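Side-chain contacts in cobalamin biosynthesis protein CobN (Mycobacterium tuberculosis, PDB 7C6O), which is the large, catalytic subunit of cobaltochelatase, which inserts cobalt into the corrin ring in aerobic cobalamin biosynthesis, probably in concert with the other chelatase subunits: residues A719-R722 with A723-F727; A858-A861 with L862-L866; N1100-D1104 with A1105-R1109. One frame throughout, in Å; residues are numbered along the deposited sequence.

All three contacts are local, each between consecutive segments, so none closes a long loop; they follow one another along the chain without nesting or crossing. Contact 1, at 719-727, carries the chain out of helix 710-722. Contact 2, at 858-866, is one span of helix 853-874. Contact 3, at 1100-1109, covers the connection from strand 1094-1099, with its beta turn, and the start of the antiparallel strand 1107-1110. In space contact 3 approaches both others. Arg724 of contact 1, in one of two modelled conformers, probably packs on Asp1104, while Ile1106 lies on Ala858 and Leu862 of contact 2 and Thr1108 meets Ser865. Contacts 2 and 3 have centres about 9 Å apart, contacts 1 and 2 about 21 Å.

Contact 1. Residues A719-R722 with A723-F727; sequences AILR and ARQLF
The side-chain amide of Gln725 is the flat group that meets the end of helix 710-722, and it does so at its NE2 edge: the carbonyl oxygen of Ile720 lies only 10° out of the amide plane, with Gln725 NE2 3.1 Å from Ile720 O. On the carbonyl's side the approach is less regular, because the donor stands above the carbonyl plane, and the N-H...O angle of 138° makes the bond distinctly bent. The same nitrogen passes Leu721 CA at 3.9 Å. Its other interaction is with a water, to which Gln725 NE2 donates over 3.0 Å; the water lies 2.9 Å from Leu721 O, to which it can donate, though other acceptors compete for its protons. The Gln725 chain reaches back because it is bent at chi2 (-62°), which folds the amide towards the helix and not along the extended backbone.

The Arg722 guanidinium leads away, its NH1 bonding to the carbonyl oxygen of Asp694. Leu721 packs on Val789 and Ala793 of helix 784-801, and Gln725 on Phe792 of the same helix. Carbonyl groups at the C-terminal end of a helix lack the amides of a following turn. Here the glutamine amide supplies a donor for Ile720 O, and the water probably one for Leu721 O; Leu721 also shares a backbone hydrogen bond with Leu736. The chemistry is that of a buried, neutral side chain folding back from the exit loop.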
ATOM      1  N   ALA A 719      15.032 -10.140 -18.426  1.00 18.46           N
ATOM      2  CA  ALA A 719      14.859 -10.177 -16.977  1.00 18.52           C
ATOM      3  C   ALA A 719      13.468 -10.669 -16.599  1.00 19.39           C
ATOM      4  O   ALA A 719      13.312 -11.449 -15.650  1.00 17.71           O
ATOM      5  CB  ALA A 719      15.118  -8.795 -16.380  1.00 18.12           C
ATOM      6  N   ILE A 720      12.445 -10.228 -17.332  1.00 17.53           N
ATOM      7  CA  ILE A 720      11.079 -10.653 -17.037  1.00 18.60           C
ATOM      8  C   ILE A 720      10.925 -12.153 -17.261  1.00 18.38           C
ATOM      9  O   ILE A 720      10.306 -12.857 -16.453  1.00 18.68           O
ATOM     10  CB  ILE A 720      10.078  -9.843 -17.884  1.00 18.86           C
ATOM     11  CG1 ILE A 720      10.044  -8.385 -17.409  1.00 17.34           C
ATOM     12  CG2 ILE A 720       8.692 -10.470 -17.832  1.00 20.35           C
ATOM     13  CD1 ILE A 720       9.298  -7.452 -18.335  1.00 17.92           C
ATOM     14  N   LEU A 721      11.499 -12.666 -18.350  1.00 19.57           N
ATOM     15  CA  LEU A 721      11.344 -14.070 -18.712  1.00 21.98           C
ATOM     16  C   LEU A 721      12.161 -15.015 -17.844  1.00 23.21           C
ATOM     17  O   LEU A 721      11.946 -16.230 -17.918  1.00 22.83           O
ATOM     18  CB  LEU A 721      11.731 -14.283 -20.177  1.00 19.55           C
ATOM     19  CG  LEU A 721      10.841 -13.624 -21.230  1.00 18.44           C
ATOM     20  CD1 LEU A 721      11.374 -13.919 -22.625  1.00 19.94           C
ATOM     21  CD2 LEU A 721       9.404 -14.102 -21.078  1.00 18.87           C
ATOM     22  N   ARG A 722      13.096 -14.504 -17.038  1.00 22.04           N
ATOM     23  CA  ARG A 722      13.920 -15.396 -16.231  1.00 22.95           C
ATOM     24  C   ARG A 722      13.103 -16.098 -15.154  1.00 23.29           C
ATOM     25  O   ARG A 722      13.425 -17.228 -14.768  1.00 25.67           O
ATOM     26  CB  ARG A 722      15.078 -14.623 -15.597  1.00 22.78           C
ATOM     27  CG  ARG A 722      16.133 -15.524 -14.972  1.00 25.64           C
ATOM     28  CD  ARG A 722      17.150 -14.739 -14.163  1.00 22.43           C
ATOM     29  NE  ARG A 722      18.040 -13.937 -14.998  1.00 23.66           N
ATOM     30  CZ  ARG A 722      19.036 -13.198 -14.518  1.00 20.75           C
ATOM     31  NH1 ARG A 722      19.265 -13.163 -13.211  1.00 18.95           N
ATOM     32  NH2 ARG A 722      19.803 -12.496 -15.341  1.00 21.55           N
ATOM     33  N   ALA A 723      12.044 -15.461 -14.672  1.00 22.30           N
ATOM     34  CA  ALA A 723      11.258 -16.024 -13.587  1.00 19.52           C
ATOM     35  C   ALA A 723      10.225 -17.011 -14.109  1.00 21.29           C
ATOM     36  O   ALA A 723       9.767 -16.921 -15.253  1.00 18.24           O
ATOM     37  CB  ALA A 723      10.550 -14.915 -12.808  1.00 20.86           C
ATOM     38  N   ARG A 724       9.871 -17.974 -13.262  1.00 23.42           N
ATOM     39  CA  ARG A 724       8.713 -18.807 -13.545  0.53 28.64           C
ATOM     40  C   ARG A 724       7.458 -17.942 -13.473  1.00 27.73           C
ATOM     41  O   ARG A 724       7.293 -17.135 -12.551  1.00 23.74           O
ATOM     42  CB  ARG A 724       8.648 -19.988 -12.569  0.53 31.28           C
ATOM     43  CG  ARG A 724       7.546 -19.933 -11.518  0.53 33.94           C
ATOM     44  CD  ARG A 724       8.000 -19.233 -10.243  0.53 36.05           C
ATOM     45  NE  ARG A 724       6.880 -18.999  -9.333  0.53 35.87           N
ATOM     46  CZ  ARG A 724       6.313 -17.814  -9.132  0.53 32.40           C
ATOM     47  NH1 ARG A 724       6.771 -16.741  -9.764  0.53 30.53           N
ATOM     48  NH2 ARG A 724       5.295 -17.700  -8.291  0.53 28.06           N
ATOM     49  N   GLN A 725       6.588 -18.083 -14.466  1.00 24.82           N
ATOM     50  CA  GLN A 725       5.455 -17.180 -14.604  1.00 22.21           C
ATOM     51  C   GLN A 725       4.249 -17.680 -13.821  1.00 21.42           C
ATOM     52  O   GLN A 725       3.812 -18.821 -13.999  1.00 19.55           O
ATOM     53  CB  GLN A 725       5.085 -17.007 -16.079  1.00 19.22           C
ATOM     54  CG  GLN A 725       6.215 -16.476 -16.950  1.00 18.79           C
ATOM     55  CD  GLN A 725       6.690 -15.095 -16.530  1.00 20.11           C
ATOM     56  OE1 GLN A 725       5.964 -14.344 -15.870  1.00 20.17           O
ATOM     57  NE2 GLN A 725       7.916 -14.755 -16.909  1.00 19.84           N
ATOM     58  N   LEU A 726       3.728 -16.823 -12.947  1.00 16.86           N
ATOM     59  CA  LEU A 726       2.384 -16.983 -12.407  1.00 19.16           C
ATOM     60  C   LEU A 726       1.454 -16.167 -13.295  1.00 21.98           C
ATOM     61  O   LEU A 726       1.463 -14.932 -13.247  1.00 19.24           O
ATOM     62  CB  LEU A 726       2.312 -16.523 -10.952  1.00 17.95           C
ATOM     63  CG  LEU A 726       0.952 -16.657 -10.264  1.00 18.24           C
ATOM     64  CD1 LEU A 726       0.532 -18.119 -10.164  1.00 23.15           C
ATOM     65  CD2 LEU A 726       0.984 -16.015  -8.889  1.00 20.14           C
ATOM     66  N   PHE A 727       0.678 -16.852 -14.129  1.00 19.82           N
ATOM     67  CA  PHE A 727      -0.156 -16.188 -15.120  1.00 22.55           C
ATOM     68  C   PHE A 727      -1.501 -16.890 -15.173  1.00 22.41           C
ATOM     69  O   PHE A 727      -1.557 -18.118 -15.288  1.00 23.35           O
ATOM     70  CB  PHE A 727       0.514 -16.195 -16.499  1.00 22.33           C
ATOM     71  CG  PHE A 727      -0.145 -15.285 -17.496  1.00 27.58           C
ATOM     72  CD1 PHE A 727       0.171 -13.937 -17.536  1.00 26.66           C
ATOM     73  CD2 PHE A 727      -1.077 -15.778 -18.393  1.00 30.90           C
ATOM     74  CE1 PHE A 727      -0.434 -13.095 -18.452  1.00 27.68           C
ATOM     75  CE2 PHE A 727      -1.686 -14.942 -19.311  1.00 30.76           C
ATOM     76  CZ  PHE A 727      -1.363 -13.600 -19.342  1.00 28.25           C
TER
HETATM   77  O   HOH W   1       9.224 -16.843 -18.664  1.00 21.68           O

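Contact 2. Residues A858-A861 with L862-L866; sequences AGVA and LADSL
Ala858 O accepts the amide of Leu862 in the shortest polar bond of the contact, with Leu862 N 2.7 Å from Ala858 O and the donor nearly along the C=O axis. Three further bonds repeat the i to i+4 pattern of an alpha helix: Ala863 to Gly859, Asp864 to Val860 and Ser865 to Ala861. The straightest joins Asp864 N to Val860 O, with an N-H...O angle of 169°.

Side chains of 862-866 lie against the same carbonyls. Leu862 CG approaches Ala858 O to 3.4 Å, its CB and CD1 following close by. With CG anti to the carbonyl carbon (chi1 -76°), the leucine leans back along the helix over the preceding turn. Asp864 adopts the same first torsion, which brings its CG to 3.2 Å from Val860 O. Its carboxylate lies alongside the valine, both side chains pointing the same way, and Asp864 OD2 meets the methyl Val860 CG1 at 3.7 Å. This is a van der Waals meeting between a carboxylate and a methyl group on the more accessible flank of the helix. Ser865 brings CB to 3.1 Å from Ala861 O and directs its hydroxyl out to Thr1108.

Ala863 rests on Ala903 and Leu904 of helix 896-905, with Ala858 and Leu862 reaching Asp896 and Glu900 of that helix. Leu862 also touches Asn1060 of strand 1056-1061, Leu866 meets Ala1058, and Ile1106 lies against Ala858, Ala861 and Leu862. The helix is thus set between helix 896-905 and strand 1056-1061 of the eight-stranded sheet that includes 880-885 and 1107-1110, with the turn before strand 1107-1110 beside it.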
ATOM      1  N   ALA A 858       6.488 -20.024   0.481  1.00 16.43           N
ATOM      2  CA  ALA A 858       7.668 -19.172   0.572  1.00 17.12           C
ATOM      3  C   ALA A 858       8.032 -18.876   2.021  1.00 16.44           C
ATOM      4  O   ALA A 858       9.212 -18.908   2.388  1.00 19.19           O
ATOM      5  CB  ALA A 858       7.436 -17.871  -0.198  1.00 19.34           C
ATOM      6  N   GLY A 859       7.035 -18.587   2.858  1.00 14.78           N
ATOM      7  CA  GLY A 859       7.316 -18.292   4.254  1.00 17.42           C
ATOM      8  C   GLY A 859       7.940 -19.465   4.985  1.00 16.73           C
ATOM      9  O   GLY A 859       8.841 -19.286   5.810  1.00 16.09           O
ATOM     10  N   VAL A 860       7.467 -20.681   4.699  1.00 16.11           N
ATOM     11  CA  VAL A 860       8.078 -21.874   5.279  1.00 17.40           C
ATOM     12  C   VAL A 860       9.530 -21.992   4.836  1.00 17.69           C
ATOM     13  O   VAL A 860      10.421 -22.293   5.641  1.00 21.12           O
ATOM     14  CB  VAL A 860       7.266 -23.129   4.903  1.00 20.31           C
ATOM     15  CG1 VAL A 860       8.027 -24.392   5.288  1.00 20.61           C
ATOM     16  CG2 VAL A 860       5.900 -23.104   5.578  1.00 18.17           C
ATOM     17  N   ALA A 861       9.794 -21.750   3.550  1.00 15.76           N
ATOM     18  CA  ALA A 861      11.164 -21.794   3.052  1.00 17.44           C
ATOM     19  C   ALA A 861      12.018 -20.701   3.685  1.00 17.11           C
ATOM     20  O   ALA A 861      13.184 -20.938   4.024  1.00 17.03           O
ATOM     21  CB  ALA A 861      11.174 -21.678   1.527  1.00 16.99           C
ATOM     22  N   LEU A 862      11.458 -19.500   3.855  1.00 16.01           N
ATOM     23  CA  LEU A 862      12.186 -18.433   4.536  1.00 15.36           C
ATOM     24  C   LEU A 862      12.510 -18.826   5.973  1.00 14.60           C
ATOM     25  O   LEU A 862      13.643 -18.655   6.436  1.00 17.08           O
ATOM     26  CB  LEU A 862      11.375 -17.134   4.501  1.00 16.12           C
ATOM     27  CG  LEU A 862      11.348 -16.373   3.173  1.00 16.62           C
ATOM     28  CD1 LEU A 862      10.188 -15.390   3.134  1.00 15.17           C
ATOM     29  CD2 LEU A 862      12.671 -15.642   2.947  1.00 18.29           C
ATOM     30  N   ALA A 863      11.520 -19.358   6.695  1.00 15.05           N
ATOM     31  CA  ALA A 863      11.751 -19.811   8.063  1.00 14.37           C
ATOM     32  C   ALA A 863      12.804 -20.913   8.108  1.00 14.53           C
ATOM     33  O   ALA A 863      13.757 -20.842   8.892  1.00 14.49           O
ATOM     34  CB  ALA A 863      10.439 -20.295   8.683  1.00 14.45           C
ATOM     35  N   ASP A 864      12.645 -21.942   7.272  1.00 19.90           N
ATOM     36  CA  ASP A 864      13.600 -23.048   7.272  1.00 21.17           C
ATOM     37  C   ASP A 864      15.004 -22.569   6.926  1.00 20.47           C
ATOM     38  O   ASP A 864      15.987 -23.019   7.527  1.00 18.82           O
ATOM     39  CB  ASP A 864      13.156 -24.129   6.287  1.00 20.42           C
ATOM     40  CG  ASP A 864      11.958 -24.914   6.781  1.00 25.22           C
ATOM     41  OD1 ASP A 864      11.589 -24.765   7.967  1.00 24.97           O
ATOM     42  OD2 ASP A 864      11.384 -25.679   5.977  1.00 28.77           O
ATOM     43  N   SER A 865      15.114 -21.651   5.961  1.00 16.65           N
ATOM     44  CA  SER A 865      16.422 -21.174   5.526  1.00 17.81           C
ATOM     45  C   SER A 865      17.093 -20.339   6.609  1.00 18.65           C
ATOM     46  O   SER A 865      18.306 -20.451   6.826  1.00 16.84           O
ATOM     47  CB  SER A 865      16.271 -20.372   4.232  1.00 17.62           C
ATOM     48  OG  SER A 865      17.521 -19.928   3.743  1.00 19.82           O
ATOM     49  N   LEU A 866      16.320 -19.497   7.298  1.00 18.45           N
ATOM     50  CA  LEU A 866      16.870 -18.699   8.390  1.00 16.18           C
ATOM     51  C   LEU A 866      17.369 -19.591   9.521  1.00 14.93           C
ATOM     52  O   LEU A 866      18.460 -19.377  10.061  1.00 16.58           O
ATOM     53  CB  LEU A 866      15.811 -17.716   8.898  1.00 15.98           C
ATOM     54  CG  LEU A 866      16.119 -16.793  10.084  1.00 21.55           C
ATOM     55  CD1 LEU A 866      15.282 -15.529   9.977  1.00 19.16           C
ATOM     56  CD2 LEU A 866      15.850 -17.470  11.423  1.00 25.24           C
TER

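Contact 3. Residues N1100-D1104 with A1105-R1109; sequences NTRPD and AIRTR
Ala1105, Arg1102 and Ile1106 carry most of the contact. A type I beta turn from Arg1102 to Ala1105 is closed by Ala1105 N donating to Arg1102 O over 2.9 Å. The Arg1102 side chain folds over Ala1105, with Arg1102 NH2 3.8 Å from Ala1105 CB; the bend at chi3 (58°) brings the guanidinium back towards that methyl, while Arg1107 crosses it obliquely. The two guanidinium planes stand 56° apart, and Arg1102 lies over one face of Arg1107, whose other face meets Arg1109 NH2. These like charges have partners elsewhere: Arg1102 NH2 bonds to Glu744 O, and Arg1107 NH2 forms a salt bridge with Asp1099. Arg1107 NE holds Ala1105 O at 2.9 Å, while a water at the guanidinium edge accepts from Arg1107 NH2 and Arg1102 N and probably donates to Ala1105 O.

Ile1106 turns the other way, its CG1 reaching 3.8 Å from Pro1103 O and 4.3 Å from Asn1100 CB, and faces helix 853-874. The turn links strand 1094-1099 to its antiparallel neighbour 1107-1110, an edge strand, within this chain, of the eight-stranded mixed sheet that contains strand 1056-1061.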
ATOM      1  N   ASN A1100      13.758 -13.369  -0.909  1.00 14.38           N
ATOM      2  CA  ASN A1100      12.601 -13.955  -1.575  1.00 14.11           C
ATOM      3  C   ASN A1100      12.273 -13.212  -2.870  1.00 15.97           C
ATOM      4  O   ASN A1100      11.109 -13.063  -3.243  1.00 15.29           O
ATOM      5  CB  ASN A1100      11.387 -14.013  -0.644  1.00 13.12           C
ATOM      6  CG  ASN A1100      10.975 -12.650  -0.096  1.00 14.97           C
ATOM      7  OD1 ASN A1100      11.803 -11.762   0.100  1.00 12.64           O
ATOM      8  ND2 ASN A1100       9.682 -12.497   0.186  1.00 13.86           N
ATOM      9  N   THR A1101      13.309 -12.739  -3.571  1.00 16.74           N
ATOM     10  CA  THR A1101      13.103 -12.227  -4.923  1.00 16.31           C
ATOM     11  C   THR A1101      12.739 -13.350  -5.885  1.00 19.95           C
ATOM     12  O   THR A1101      12.057 -13.112  -6.888  1.00 22.08           O
ATOM     13  CB  THR A1101      14.354 -11.499  -5.424  1.00 18.20           C
ATOM     14  OG1 THR A1101      15.487 -12.379  -5.361  1.00 15.04           O
ATOM     15  CG2 THR A1101      14.622 -10.254  -4.591  1.00 19.63           C
ATOM     16  N   ARG A1102      13.181 -14.569  -5.593  1.00 17.01           N
ATOM     17  CA  ARG A1102      12.861 -15.754  -6.388  1.00 21.57           C
ATOM     18  C   ARG A1102      12.205 -16.777  -5.473  1.00 23.89           C
ATOM     19  O   ARG A1102      12.904 -17.465  -4.707  1.00 26.28           O
ATOM     20  CB  ARG A1102      14.119 -16.330  -7.037  1.00 25.13           C
ATOM     21  CG  ARG A1102      14.794 -15.378  -8.017  1.00 29.13           C
ATOM     22  CD  ARG A1102      16.296 -15.633  -8.109  1.00 33.16           C
ATOM     23  NE  ARG A1102      16.608 -17.003  -8.505  1.00 35.97           N
ATOM     24  CZ  ARG A1102      17.843 -17.465  -8.684  1.00 36.86           C
ATOM     25  NH1 ARG A1102      18.887 -16.667  -8.505  1.00 37.74           N
ATOM     26  NH2 ARG A1102      18.035 -18.727  -9.044  1.00 35.21           N
ATOM     27  N   PRO A1103      10.877 -16.905  -5.502  1.00 25.58           N
ATOM     28  CA  PRO A1103      10.204 -17.820  -4.563  1.00 25.33           C
ATOM     29  C   PRO A1103      10.631 -19.271  -4.703  1.00 28.28           C
ATOM     30  O   PRO A1103      10.485 -20.034  -3.741  1.00 27.63           O
ATOM     31  CB  PRO A1103       8.717 -17.643  -4.905  1.00 28.34           C
ATOM     32  CG  PRO A1103       8.631 -16.314  -5.579  1.00 26.38           C
ATOM     33  CD  PRO A1103       9.919 -16.147  -6.324  1.00 23.92           C
ATOM     34  N   ASP A1104      11.147 -19.677  -5.860  1.00 30.73           N
ATOM     35  CA  ASP A1104      11.624 -21.038  -6.062  1.00 32.96           C
ATOM     36  C   ASP A1104      13.110 -21.193  -5.757  1.00 30.63           C
ATOM     37  O   ASP A1104      13.673 -22.264  -6.004  1.00 33.00           O
ATOM     38  CB  ASP A1104      11.331 -21.494  -7.495  1.00 34.75           C
ATOM     39  CG  ASP A1104      11.720 -20.458  -8.532  0.38 37.66           C
ATOM     40  OD1 ASP A1104      12.237 -19.386  -8.150  0.57 38.55           O
ATOM     41  OD2 ASP A1104      11.500 -20.716  -9.734  0.82 39.44           O
ATOM     42  N   ALA A1105      13.751 -20.158  -5.228  1.00 26.91           N
ATOM     43  CA  ALA A1105      15.150 -20.215  -4.833  1.00 27.93           C
ATOM     44  C   ALA A1105      15.362 -19.284  -3.641  1.00 24.85           C
ATOM     45  O   ALA A1105      16.140 -18.334  -3.679  1.00 23.74           O
ATOM     46  CB  ALA A1105      16.061 -19.857  -6.005  1.00 30.71           C
ATOM     47  N   ILE A1106      14.658 -19.552  -2.543  1.00 23.59           N
ATOM     48  CA  ILE A1106      14.778 -18.709  -1.361  1.00 22.10           C
ATOM     49  C   ILE A1106      16.108 -18.986  -0.673  1.00 19.22           C
ATOM     50  O   ILE A1106      16.486 -20.144  -0.455  1.00 18.96           O
ATOM     51  CB  ILE A1106      13.585 -18.933  -0.419  1.00 25.56           C
ATOM     52  CG1 ILE A1106      12.360 -18.199  -0.964  1.00 29.88           C
ATOM     53  CG2 ILE A1106      13.910 -18.467   0.992  1.00 23.28           C
ATOM     54  CD1 ILE A1106      11.120 -18.409  -0.160  1.00 34.84           C
ATOM     55  N   ARG A1107      16.835 -17.918  -0.353  1.00 17.32           N
ATOM     56  CA  ARG A1107      18.150 -18.005   0.263  1.00 21.14           C
ATOM     57  C   ARG A1107      18.236 -17.017   1.418  1.00 22.42           C
ATOM     58  O   ARG A1107      17.540 -15.998   1.437  1.00 22.33           O
ATOM     59  CB  ARG A1107      19.268 -17.712  -0.753  1.00 24.27           C
ATOM     60  CG  ARG A1107      19.373 -18.724  -1.885  1.00 29.69           C
ATOM     61  CD  ARG A1107      19.839 -18.050  -3.168  1.00 33.97           C
ATOM     62  NE  ARG A1107      18.822 -17.138  -3.690  1.00 39.06           N
ATOM     63  CZ  ARG A1107      19.062 -16.165  -4.564  1.00 38.56           C
ATOM     64  NH1 ARG A1107      20.293 -15.964  -5.017  1.00 39.82           N
ATOM     65  NH2 ARG A1107      18.070 -15.387  -4.981  1.00 34.72           N
ATOM     66  N   THR A1108      19.099 -17.328   2.380  1.00 18.73           N
ATOM     67  CA  THR A1108      19.365 -16.461   3.517  1.00 16.89           C
ATOM     68  C   THR A1108      20.847 -16.116   3.539  1.00 22.58           C
ATOM     69  O   THR A1108      21.699 -16.985   3.331  1.00 25.55           O
ATOM     70  CB  THR A1108      18.958 -17.131   4.839  1.00 20.42           C
ATOM     71  OG1 THR A1108      17.555 -17.422   4.816  1.00 20.69           O
ATOM     72  CG2 THR A1108      19.257 -16.225   6.028  1.00 18.68           C
ATOM     73  N   ARG A1109      21.150 -14.843   3.769  1.00 17.00           N
ATOM     74  CA  ARG A1109      22.527 -14.411   3.931  1.00 20.08           C
ATOM     75  C   ARG A1109      22.586 -13.383   5.050  1.00 17.36           C
ATOM     76  O   ARG A1109      21.562 -12.843   5.477  1.00 17.43           O
ATOM     77  CB  ARG A1109      23.100 -13.845   2.621  1.00 22.92           C
ATOM     78  CG  ARG A1109      22.375 -12.635   2.073  1.00 23.62           C
ATOM     79  CD  ARG A1109      22.903 -12.282   0.683  1.00 27.37           C
ATOM     80  NE  ARG A1109      22.526 -13.280  -0.314  1.00 26.27           N
ATOM     81  CZ  ARG A1109      21.492 -13.160  -1.143  1.00 25.27           C
ATOM     82  NH1 ARG A1109      20.728 -12.077  -1.110  1.00 20.24           N
ATOM     83  NH2 ARG A1109      21.223 -14.125  -2.011  1.00 27.17           N
TER
HETATM   84  O   HOH W   2      15.217 -15.619  -3.883  1.00 16.72           O